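Local coordinates for uncharacterized protein A6V7T0 (Pseudomonas aeruginosa, PDB 3K12) that is of unknown function but belongs to the YjgF-like clan, with two helices packed on a beta sheet and three chains in its assembly, at residues D[33-37]-D[75-79]. Numbering follows the deposited sequence.
Sequences GDIQD and GLNQV
In this YjgF-like fold, the first turn of helix 35-52 packs against helix 73-83, both helices lying on the mixed sheet. Gly33 and Asp34 are extended. Asp34 is the N-cap: with chi1 p, its OD1 accepts from Asp37 N at 2.8 Å. Residues 35-37 and 75-79 are helical. The closest CA pair is Gln36 and Gly75, 5.4 Å apart. Gly75 permits this approach, since a CB there would clash with Ile35 CG2, 3.8 Å from Gly75 CA. The CA-CB bond of Ile35 (chi1 t, chi2 p) points toward residues 75-79. Its CG1 sits 3.6 Å from Leu76 N. Ile35 and Leu76 (chi1 t, chi2 p) also reach the sheet, at Val106 and Met108. Val79 (chi1 t) places CG2 3.8 Å from Gln36 CB and touches Leu43 of helix 35-52. Gln36 starts sideways (chi1 m), and its chi2 of 98°, between wells, helps bring its end nearer. Gln78 is extended (chi1 and chi2 t), and its NE2 gives a weak hydrogen bond to Gln36 OE1 at 2.9 Å.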
ATOM      1  N   GLY D  33       4.444   6.574 -24.354  1.00 30.12           N
ATOM      2  CA  GLY D  33       5.100   7.819 -23.943  1.00 29.50           C
ATOM      3  C   GLY D  33       6.153   7.626 -22.861  1.00 28.57           C
ATOM      4  O   GLY D  33       6.296   6.528 -22.308  1.00 28.94           O
ATOM      5  N   ASP D  34       6.879   8.709 -22.579  1.00 26.85           N
ATOM      6  CA  ASP D  34       7.923   8.754 -21.557  1.00 25.89           C
ATOM      7  C   ASP D  34       7.309   8.820 -20.160  1.00 24.08           C
ATOM      8  O   ASP D  34       6.078   8.855 -20.011  1.00 23.52           O
ATOM      9  CB  ASP D  34       8.903   9.939 -21.787  1.00 26.65           C
ATOM     10  CG  ASP D  34       8.228  11.312 -21.819  1.00 28.56           C
ATOM     11  OD1 ASP D  34       7.179  11.548 -21.191  1.00 27.35           O
ATOM     12  OD2 ASP D  34       8.806  12.220 -22.467  1.00 31.43           O
ATOM     13  N   ILE D  35       8.164   8.861 -19.141  1.00 21.82           N
ATOM     14  CA  ILE D  35       7.665   8.861 -17.759  1.00 20.85           C
ATOM     15  C   ILE D  35       6.761  10.048 -17.475  1.00 20.91           C
ATOM     16  O   ILE D  35       5.747   9.910 -16.786  1.00 19.97           O
ATOM     17  CB  ILE D  35       8.800   8.736 -16.709  1.00 20.07           C
ATOM     18  CG1 ILE D  35       8.225   8.758 -15.277  1.00 18.65           C
ATOM     19  CG2 ILE D  35       9.870   9.822 -16.897  1.00 21.67           C
ATOM     20  CD1 ILE D  35       7.448   7.490 -14.912  1.00 15.36           C
ATOM     21  N   GLN D  36       7.110  11.227 -18.000  1.00 20.36           N
ATOM     22  CA  GLN D  36       6.328  12.412 -17.740  1.00 20.32           C
ATOM     23  C   GLN D  36       4.925  12.254 -18.318  1.00 20.15           C
ATOM     24  O   GLN D  36       3.908  12.587 -17.669  1.00 20.09           O
ATOM     25  CB  GLN D  36       7.000  13.655 -18.341  1.00 20.66           C
ATOM     26  CG  GLN D  36       8.249  14.127 -17.584  1.00 22.59           C
ATOM     27  CD  GLN D  36       9.568  13.661 -18.177  1.00 24.70           C
ATOM     28  OE1 GLN D  36      10.597  14.302 -17.941  1.00 30.46           O
ATOM     29  NE2 GLN D  36       9.564  12.551 -18.925  1.00 22.55           N
ATOM     30  N   ASP D  37       4.879  11.762 -19.549  1.00 20.70           N
ATOM     31  CA  ASP D  37       3.609  11.560 -20.242  1.00 21.55           C
ATOM     32  C   ASP D  37       2.748  10.559 -19.459  1.00 20.19           C
ATOM     33  O   ASP D  37       1.569  10.827 -19.204  1.00 20.86           O
ATOM     34  CB  ASP D  37       3.855  11.093 -21.683  1.00 22.92           C
ATOM     35  CG  ASP D  37       2.565  10.771 -22.436  1.00 26.41           C
ATOM     36  OD1 ASP D  37       1.644  11.613 -22.442  1.00 33.28           O
ATOM     37  OD2 ASP D  37       2.469   9.671 -23.025  1.00 32.88           O
ATOM     38  N   GLY D  75      11.915  12.357 -13.786  1.00 17.80           N
ATOM     39  CA  GLY D  75      10.745  12.725 -14.605  1.00 17.34           C
ATOM     40  C   GLY D  75       9.427  12.547 -13.874  1.00 16.90           C
ATOM     41  O   GLY D  75       8.533  13.402 -13.962  1.00 17.68           O
ATOM     42  N   LEU D  76       9.313  11.446 -13.133  1.00 16.17           N
ATOM     43  CA  LEU D  76       8.148  11.236 -12.285  1.00 15.53           C
ATOM     44  C   LEU D  76       7.987  12.411 -11.341  1.00 14.85           C
ATOM     45  O   LEU D  76       6.902  12.995 -11.201  1.00 14.41           O
ATOM     46  CB  LEU D  76       8.354   9.945 -11.465  1.00 15.00           C
ATOM     47  CG  LEU D  76       7.482   9.794 -10.206  1.00 15.11           C
ATOM     48  CD1 LEU D  76       6.081   9.453 -10.625  1.00 16.64           C
ATOM     49  CD2 LEU D  76       8.040   8.723  -9.252  1.00 16.35           C
ATOM     50  N   ASN D  77       9.089  12.778 -10.674  1.00 14.99           N
ATOM     51  CA  ASN D  77       8.983  13.825  -9.667  1.00 15.16           C
ATOM     52  C   ASN D  77       8.752  15.218 -10.244  1.00 15.26           C
ATOM     53  O   ASN D  77       8.130  16.045  -9.596  1.00 16.37           O
ATOM     54  CB  ASN D  77      10.195  13.840  -8.740  1.00 15.48           C
ATOM     55  CG  ASN D  77      10.281  12.603  -7.902  1.00 17.30           C
ATOM     56  OD1 ASN D  77       9.266  11.998  -7.526  1.00 18.68           O
ATOM     57  ND2 ASN D  77      11.500  12.186  -7.612  1.00 21.76           N
ATOM     58  N   GLN D  78       9.237  15.434 -11.466  1.00 16.59           N
ATOM     59  CA  GLN D  78       9.009  16.696 -12.188  1.00 18.18           C
ATOM     60  C   GLN D  78       7.509  16.949 -12.324  1.00 17.53           C
ATOM     61  O   GLN D  78       7.013  18.027 -11.978  1.00 17.62           O
ATOM     62  CB  GLN D  78       9.688  16.634 -13.560  1.00 19.57           C
ATOM     63  CG  GLN D  78       9.480  17.834 -14.497  1.00 24.50           C
ATOM     64  CD  GLN D  78       9.869  17.480 -15.942  1.00 29.18           C
ATOM     65  OE1 GLN D  78       9.305  18.018 -16.904  1.00 35.34           O
ATOM     66  NE2 GLN D  78      10.803  16.558 -16.096  1.00 29.50           N
ATOM     67  N   VAL D  79       6.780  15.935 -12.782  1.00 16.22           N
ATOM     68  CA  VAL D  79       5.325  16.083 -12.923  1.00 15.18           C
ATOM     69  C   VAL D  79       4.630  16.168 -11.560  1.00 14.01           C
ATOM     70  O   VAL D  79       3.759  17.012 -11.347  1.00 14.65           O
ATOM     71  CB  VAL D  79       4.730  14.936 -13.782  1.00 14.43           C
ATOM     72  CG1 VAL D  79       3.225  15.035 -13.876  1.00 18.04           C
ATOM     73  CG2 VAL D  79       5.368  14.953 -15.162  1.00 17.94           C
TER